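Local structure of oxalate oxidase 1 (Hordeum vulgare, 1FI2) at residues F9-L14 against E63-N68; G71-R76 against Q156-V161. The protein oxidises oxalate with molecular oxygen to carbon dioxide and hydrogen peroxide at a manganese centre, and also shows superoxide dismutase activity. One frame throughout, in Å; residues are numbered along the deposited sequence.

Interaction 1. Residues F9-L14 against E63-N68; sequences FCVADL and EWPGTN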
ATOM      1  N   PHE A   9     -18.138  -4.483  -3.940  1.00  3.63           N
ATOM      2  CA  PHE A   9     -18.772  -4.298  -2.639  1.00  3.69           C
ATOM      3  C   PHE A   9     -18.501  -5.462  -1.688  1.00  3.46           C
ATOM      4  O   PHE A   9     -18.311  -6.594  -2.132  1.00  3.01           O
ATOM      5  CB  PHE A   9     -20.295  -4.156  -2.798  1.00  3.93           C
ATOM      6  CG  PHE A   9     -20.812  -3.349  -3.951  1.00  4.05           C
ATOM      7  CD1 PHE A   9     -21.384  -3.969  -5.051  1.00  4.02           C
ATOM      8  CD2 PHE A   9     -20.686  -1.966  -3.971  1.00  4.53           C
ATOM      9  CE1 PHE A   9     -21.846  -3.231  -6.125  1.00  4.35           C
ATOM     10  CE2 PHE A   9     -21.140  -1.219  -5.042  1.00  5.00           C
ATOM     11  CZ  PHE A   9     -21.723  -1.853  -6.119  1.00  4.36           C
ATOM     12  N   CYS A  10     -18.455  -5.208  -0.385  1.00  3.30           N
ATOM     13  CA  CYS A  10     -18.213  -6.263   0.607  1.00  3.16           C
ATOM     14  C   CYS A  10     -18.756  -5.783   1.950  1.00  3.18           C
ATOM     15  O   CYS A  10     -17.998  -5.335   2.814  1.00  2.60           O
ATOM     16  CB  CYS A  10     -16.715  -6.541   0.668  1.00  3.00           C
ATOM     17  SG  CYS A  10     -16.171  -8.232   0.972  1.00  3.34           S
ATOM     18  N   VAL A  11     -20.084  -5.751   2.071  1.00  2.54           N
ATOM     19  CA  VAL A  11     -20.709  -5.230   3.287  1.00  3.03           C
ATOM     20  C   VAL A  11     -20.291  -6.060   4.494  1.00  2.46           C
ATOM     21  O   VAL A  11     -20.408  -7.281   4.477  1.00  2.92           O
ATOM     22  CB  VAL A  11     -22.239  -5.182   3.167  1.00  2.83           C
ATOM     23  CG1 VAL A  11     -22.873  -4.444   4.341  1.00  3.74           C
ATOM     24  CG2 VAL A  11     -22.649  -4.522   1.856  1.00  3.43           C
ATOM     25  N   ALA A  12     -19.860  -5.383   5.553  1.00  2.46           N
ATOM     26  CA  ALA A  12     -19.395  -6.062   6.749  1.00  2.74           C
ATOM     27  C   ALA A  12     -20.452  -6.923   7.428  1.00  2.94           C
ATOM     28  O   ALA A  12     -21.593  -6.494   7.628  1.00  3.13           O
ATOM     29  CB  ALA A  12     -18.893  -5.029   7.762  1.00  2.93           C
ATOM     30  N   ASP A  13     -20.059  -8.137   7.790  1.00  2.68           N
ATOM     31  CA  ASP A  13     -20.940  -9.044   8.529  1.00  3.39           C
ATOM     32  C   ASP A  13     -20.571  -8.786   9.996  1.00  4.37           C
ATOM     33  O   ASP A  13     -19.477  -9.164  10.409  1.00  4.68           O
ATOM     34  CB  ASP A  13     -20.741 -10.495   8.138  1.00  4.00           C
ATOM     35  CG  ASP A  13     -21.526 -11.495   8.963  1.00  4.32           C
ATOM     36  OD1 ASP A  13     -21.395 -12.709   8.695  1.00  5.25           O
ATOM     37  OD2 ASP A  13     -22.259 -11.092   9.888  1.00  4.81           O
ATOM     38  N   LEU A  14     -21.450  -8.111  10.724  1.00  5.06           N
ATOM     39  CA  LEU A  14     -21.149  -7.731  12.099  1.00  6.84           C
ATOM     40  C   LEU A  14     -21.721  -8.653  13.161  1.00  7.83           C
ATOM     41  O   LEU A  14     -21.651  -8.290  14.347  1.00  8.25           O
ATOM     42  CB  LEU A  14     -21.640  -6.297  12.349  1.00  7.08           C
ATOM     43  CG  LEU A  14     -20.974  -5.195  11.517  1.00  7.27           C
ATOM     44  CD1 LEU A  14     -21.663  -3.860  11.762  1.00  7.56           C
ATOM     45  CD2 LEU A  14     -19.489  -5.095  11.826  1.00  7.37           C
ATOM     46  N   GLU A  63     -20.878   1.171  12.441  1.00  5.13           N
ATOM     47  CA  GLU A  63     -22.156   1.855  12.304  1.00  5.64           C
ATOM     48  C   GLU A  63     -22.632   1.937  10.860  1.00  5.24           C
ATOM     49  O   GLU A  63     -23.822   2.114  10.592  1.00  5.61           O
ATOM     50  CB  GLU A  63     -22.050   3.264  12.903  1.00  7.16           C
ATOM     51  CG  GLU A  63     -21.893   3.252  14.420  1.00  8.97           C
ATOM     52  CD  GLU A  63     -23.155   2.750  15.102  1.00 10.62           C
ATOM     53  OE1 GLU A  63     -24.254   3.194  14.708  1.00 12.19           O
ATOM     54  OE2 GLU A  63     -23.052   1.918  16.024  1.00 12.20           O
ATOM     55  N   TRP A  64     -21.716   1.802   9.912  1.00  4.47           N
ATOM     56  CA  TRP A  64     -22.012   1.841   8.483  1.00  4.03           C
ATOM     57  C   TRP A  64     -21.239   0.714   7.807  1.00  3.87           C
ATOM     58  O   TRP A  64     -20.149   0.913   7.263  1.00  3.14           O
ATOM     59  CB  TRP A  64     -21.618   3.183   7.876  1.00  4.20           C
ATOM     60  CG  TRP A  64     -22.160   3.523   6.523  1.00  4.01           C
ATOM     61  CD1 TRP A  64     -23.052   2.812   5.770  1.00  4.24           C
ATOM     62  CD2 TRP A  64     -21.902   4.727   5.784  1.00  3.75           C
ATOM     63  NE1 TRP A  64     -23.330   3.472   4.599  1.00  4.35           N
ATOM     64  CE2 TRP A  64     -22.645   4.660   4.590  1.00  3.73           C
ATOM     65  CE3 TRP A  64     -21.098   5.849   6.014  1.00  3.61           C
ATOM     66  CZ2 TRP A  64     -22.613   5.667   3.625  1.00  3.58           C
ATOM     67  CZ3 TRP A  64     -21.069   6.850   5.061  1.00  3.21           C
ATOM     68  CH2 TRP A  64     -21.822   6.751   3.884  1.00  3.36           C
ATOM     69  N   PRO A  65     -21.785  -0.497   7.849  1.00  4.11           N
ATOM     70  CA  PRO A  65     -21.107  -1.676   7.341  1.00  3.98           C
ATOM     71  C   PRO A  65     -20.778  -1.651   5.867  1.00  3.32           C
ATOM     72  O   PRO A  65     -19.817  -2.314   5.453  1.00  3.47           O
ATOM     73  CB  PRO A  65     -21.988  -2.856   7.713  1.00  4.36           C
ATOM     74  CG  PRO A  65     -23.277  -2.296   8.168  1.00  5.09           C
ATOM     75  CD  PRO A  65     -23.067  -0.848   8.503  1.00  4.19           C
ATOM     76  N   GLY A  66     -21.464  -0.865   5.046  1.00  3.68           N
ATOM     77  CA  GLY A  66     -21.179  -0.737   3.631  1.00  3.39           C
ATOM     78  C   GLY A  66     -19.842  -0.075   3.325  1.00  3.26           C
ATOM     79  O   GLY A  66     -19.359  -0.174   2.193  1.00  3.04           O
ATOM     80  N   THR A  67     -19.186   0.551   4.298  1.00  2.98           N
ATOM     81  CA  THR A  67     -17.865   1.125   4.124  1.00  3.11           C
ATOM     82  C   THR A  67     -16.763   0.068   4.133  1.00  3.45           C
ATOM     83  O   THR A  67     -15.638   0.358   3.706  1.00  3.14           O
ATOM     84  CB  THR A  67     -17.510   2.160   5.214  1.00  3.29           C
ATOM     85  OG1 THR A  67     -17.505   1.539   6.508  1.00  2.99           O
ATOM     86  CG2 THR A  67     -18.514   3.301   5.220  1.00  3.00           C
ATOM     87  N   ASN A  68     -17.047  -1.131   4.625  1.00  3.19           N
ATOM     88  CA  ASN A  68     -16.039  -2.190   4.684  1.00  3.04           C
ATOM     89  C   ASN A  68     -15.322  -2.339   3.356  1.00  3.81           C
ATOM     90  O   ASN A  68     -15.926  -2.441   2.287  1.00  3.20           O
ATOM     91  CB  ASN A  68     -16.709  -3.506   5.084  1.00  3.24           C
ATOM     92  CG  ASN A  68     -15.752  -4.600   5.495  1.00  3.49           C
ATOM     93  OD1 ASN A  68     -14.784  -4.378   6.221  1.00  2.73           O
ATOM     94  ND2 ASN A  68     -16.019  -5.820   5.035  1.00  2.64           N
TER
HETATM   95  O   HOH W   1     -18.565  -2.608   0.999  1.00  3.00           O
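The carbonyl oxygen of Pro65 is gripped from opposite faces of its plane, by Ala12 N on one and Asn68 N on the other. Pro65 to Thr67 form a single 3-10 turn in the loop between strands 54-59 and 73-79 of this cupin, and the N-terminal segment 9-14 lies against it in an irregular conformation. Ala12 N is 3.1 Å from Pro65 O with an N-H...O angle of 179°, yet it stands above the carbonyl plane, 52° out of it. A second direct bond runs the other way: Asn68 ND2 reaches Cys10 O at 3.0 Å. With CG anti to the backbone N (chi1 -166°), the amide of Asn68 lies alongside the Cys10-Ala12 backbone and keeps Cys10 O near its own plane; ND2 is also bonded to His24 O. An alanine in place of Asn68 would probably leave Cys10 O and His24 O without this shared donor and loosen the tie between the N-terminal segment and the turn. The apolar part centres on the Pro65 ring, whose CB lies 3.8 Å from Val11 CG1 and equally close to Ala12 CB, while Leu14 CD1 arrives crosswise at the margin, 4.2 Å from that same CB. Cys10 is fixed further by its disulfide to Cys26, and its side chain packs on Val21 of a neighbouring subunit. Beside these direct contacts one water accepts from Cys10 N at 2.9 Å and donates to both Gly66 O and Asn68 O.

Interaction 2. Residues G71-R76 against Q156-V161; sequences GVSMNR and QNPGIV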
ATOM      1  N   GLY A  71     -12.123   1.927   2.280  1.00  3.43           N
ATOM      2  CA  GLY A  71     -11.120   2.833   2.768  1.00  3.37           C
ATOM      3  C   GLY A  71     -11.604   4.160   3.286  1.00  3.25           C
ATOM      4  O   GLY A  71     -10.797   5.083   3.296  1.00  3.49           O
ATOM      5  N   VAL A  72     -12.854   4.358   3.664  1.00  2.92           N
ATOM      6  CA  VAL A  72     -13.363   5.636   4.123  1.00  3.12           C
ATOM      7  C   VAL A  72     -14.413   5.460   5.225  1.00  3.69           C
ATOM      8  O   VAL A  72     -14.944   4.377   5.451  1.00  3.08           O
ATOM      9  CB  VAL A  72     -14.039   6.472   3.015  1.00  3.45           C
ATOM     10  CG1 VAL A  72     -13.074   7.058   1.996  1.00  3.45           C
ATOM     11  CG2 VAL A  72     -15.097   5.628   2.305  1.00  3.62           C
ATOM     12  N   SER A  73     -14.629   6.546   5.962  1.00  3.09           N
ATOM     13  CA  SER A  73     -15.656   6.605   6.995  1.00  3.12           C
ATOM     14  C   SER A  73     -15.843   8.059   7.426  1.00  3.07           C
ATOM     15  O   SER A  73     -15.094   8.931   6.983  1.00  2.47           O
ATOM     16  CB  SER A  73     -15.324   5.723   8.191  1.00  3.07           C
ATOM     17  OG  SER A  73     -14.260   6.262   8.950  1.00  2.99           O
ATOM     18  N   MET A  74     -16.884   8.342   8.208  1.00  3.84           N
ATOM     19  CA  MET A  74     -17.161   9.698   8.651  1.00  4.19           C
ATOM     20  C   MET A  74     -17.577   9.734  10.121  1.00  4.90           C
ATOM     21  O   MET A  74     -17.763   8.716  10.780  1.00  4.68           O
ATOM     22  CB  MET A  74     -18.336  10.320   7.886  1.00  4.77           C
ATOM     23  CG  MET A  74     -18.133  10.621   6.420  1.00  5.85           C
ATOM     24  SD  MET A  74     -19.685  11.024   5.597  1.00  6.61           S
ATOM     25  CE  MET A  74     -19.772  12.779   5.852  1.00  7.31           C
ATOM     26  N   ASN A  75     -17.773  10.953  10.619  1.00  5.49           N
ATOM     27  CA  ASN A  75     -18.427  11.144  11.909  1.00  5.90           C
ATOM     28  C   ASN A  75     -18.899  12.593  12.021  1.00  5.48           C
ATOM     29  O   ASN A  75     -18.451  13.452  11.267  1.00  5.68           O
ATOM     30  CB  ASN A  75     -17.582  10.721  13.083  1.00  7.49           C
ATOM     31  CG  ASN A  75     -16.450  11.552  13.594  1.00  8.83           C
ATOM     32  OD1 ASN A  75     -15.497  10.988  14.166  1.00 10.55           O
ATOM     33  ND2 ASN A  75     -16.474  12.871  13.455  1.00  9.14           N
ATOM     34  N   ARG A  76     -19.819  12.818  12.944  1.00  5.12           N
ATOM     35  CA  ARG A  76     -20.331  14.156  13.226  1.00  5.03           C
ATOM     36  C   ARG A  76     -20.009  14.501  14.674  1.00  4.78           C
ATOM     37  O   ARG A  76     -19.972  13.604  15.524  1.00  4.60           O
ATOM     38  CB  ARG A  76     -21.840  14.199  12.982  1.00  5.84           C
ATOM     39  CG  ARG A  76     -22.535  15.426  13.547  1.00  6.12           C
ATOM     40  CD  ARG A  76     -24.035  15.399  13.263  1.00  7.11           C
ATOM     41  NE  ARG A  76     -24.674  16.572  13.847  1.00  8.05           N
ATOM     42  CZ  ARG A  76     -25.695  17.255  13.347  1.00  8.60           C
ATOM     43  NH1 ARG A  76     -26.255  16.909  12.198  1.00  9.26           N
ATOM     44  NH2 ARG A  76     -26.156  18.311  14.008  1.00  9.14           N
ATOM     45  N   GLN A 156     -11.727   2.902   7.278  1.00  2.82           N
ATOM     46  CA  GLN A 156     -13.053   2.449   7.683  1.00  2.82           C
ATOM     47  C   GLN A 156     -13.144   2.392   9.209  1.00  3.45           C
ATOM     48  O   GLN A 156     -14.227   2.294   9.784  1.00  2.77           O
ATOM     49  CB  GLN A 156     -13.360   1.064   7.102  1.00  2.90           C
ATOM     50  CG  GLN A 156     -12.500  -0.057   7.671  1.00  2.34           C
ATOM     51  CD  GLN A 156     -12.809  -1.405   7.053  1.00  2.46           C
ATOM     52  OE1 GLN A 156     -12.856  -1.518   5.832  1.00  2.66           O
ATOM     53  NE2 GLN A 156     -13.002  -2.425   7.883  1.00  2.65           N
ATOM     54  N   ASN A 157     -11.997   2.400   9.874  1.00  2.87           N
ATOM     55  CA  ASN A 157     -11.907   2.332  11.328  1.00  3.31           C
ATOM     56  C   ASN A 157     -10.664   3.078  11.789  1.00  3.36           C
ATOM     57  O   ASN A 157      -9.633   2.493  12.124  1.00  3.06           O
ATOM     58  CB  ASN A 157     -11.861   0.857  11.739  1.00  4.13           C
ATOM     59  CG  ASN A 157     -11.977   0.624  13.225  1.00  4.74           C
ATOM     60  OD1 ASN A 157     -11.407  -0.320  13.785  1.00  5.55           O
ATOM     61  ND2 ASN A 157     -12.741   1.489  13.877  1.00  5.14           N
ATOM     62  N   PRO A 158     -10.728   4.411  11.811  1.00  3.40           N
ATOM     63  CA  PRO A 158      -9.609   5.241  12.196  1.00  3.37           C
ATOM     64  C   PRO A 158      -9.079   4.995  13.598  1.00  3.66           C
ATOM     65  O   PRO A 158      -7.868   5.085  13.826  1.00  3.19           O
ATOM     66  CB  PRO A 158     -10.107   6.676  12.044  1.00  3.94           C
ATOM     67  CG  PRO A 158     -11.580   6.602  11.899  1.00  4.85           C
ATOM     68  CD  PRO A 158     -11.912   5.216  11.422  1.00  3.88           C
ATOM     69  N   GLY A 159      -9.987   4.726  14.526  1.00  3.26           N
ATOM     70  CA  GLY A 159      -9.659   4.522  15.929  1.00  3.03           C
ATOM     71  C   GLY A 159      -9.567   5.887  16.615  1.00  3.03           C
ATOM     72  O   GLY A 159      -9.372   6.890  15.932  1.00  3.06           O
ATOM     73  N   ILE A 160      -9.779   5.920  17.930  1.00  3.26           N
ATOM     74  CA  ILE A 160      -9.595   7.198  18.621  1.00  3.98           C
ATOM     75  C   ILE A 160      -8.909   6.979  19.964  1.00  3.77           C
ATOM     76  O   ILE A 160      -9.306   6.152  20.776  1.00  3.49           O
ATOM     77  CB  ILE A 160     -10.879   8.021  18.763  1.00  4.73           C
ATOM     78  CG1 ILE A 160     -10.571   9.352  19.469  1.00  5.14           C
ATOM     79  CG2 ILE A 160     -11.949   7.265  19.522  1.00  5.28           C
ATOM     80  CD1 ILE A 160     -11.618  10.420  19.262  1.00  6.25           C
ATOM     81  N   VAL A 161      -7.806   7.702  20.136  1.00  3.24           N
ATOM     82  CA  VAL A 161      -7.036   7.697  21.372  1.00  3.12           C
ATOM     83  C   VAL A 161      -7.291   9.034  22.071  1.00  3.87           C
ATOM     84  O   VAL A 161      -6.770  10.060  21.627  1.00  4.92           O
ATOM     85  CB  VAL A 161      -5.528   7.528  21.117  1.00  3.31           C
ATOM     86  CG1 VAL A 161      -4.715   7.681  22.395  1.00  3.95           C
ATOM     87  CG2 VAL A 161      -5.250   6.174  20.476  1.00  3.48           C
TER
HETATM   88  O   HOH W   2     -11.345   0.035   4.161  1.00  2.35           O
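Ser73 packs against Gln156 and Pro158 by van der Waals contact. Ser73 CB lies 3.9 Å from Gln156 O, and its OG, held between the backbone N and the carbonyl carbon (chi1 72°), rests 3.6 Å from Pro158 CD, with CG the next nearest atom of the ring. That hydroxyl is hydrogen-bonded to Ser155 O, just before the second segment, which fixes its rotation beside Pro158. No direct conventional hydrogen bond joins the two segments. In its place is a CA-H...O contact, Gln156 CA to Val72 O at 3.5 Å with 152° at the hydrogen; this buried oxygen has no conventional hydrogen-bond partner in the model. Water supplies the remaining polar link, accepting from Gly71 N at 2.8 Å and donating to Gln156 OE1 at 2.7 Å. OE1 also accepts from Thr69 N, so two donors hold the tip of the Gln156 side chain, which is extended beyond CG. Within the jellyroll, the contact lies where strand 73-79 begins and where the chain has just left its antiparallel neighbour, strand 147-153, on the way to strand 161-162 of the other sheet; Ser73 and Asn75 are backbone-bonded to Phe153 and Val151 of that neighbour.

In the fold
Interactions 1 and 2 follow one another along the chain, their centres about 13 Å apart, and meet through the loop that leads into strand 73-79. The bridge is a probable hydrogen bond of 3.1 Å from Gln156 NE2 to Asn68 OD1, which ties the amide of interaction 1 to that of interaction 2; Thr67 CB also packs 3.4 Å from Val72 O. The centre of interaction 1 is about 19 Å from the centre of the chain, away from the metal and oxalate sites, whereas the 71-76 segment includes the oxalate-binding Asn75. The side chain of Pro158 comes within about 4 Å of that of His90, a manganese ligand, and about 8 Å of the metal.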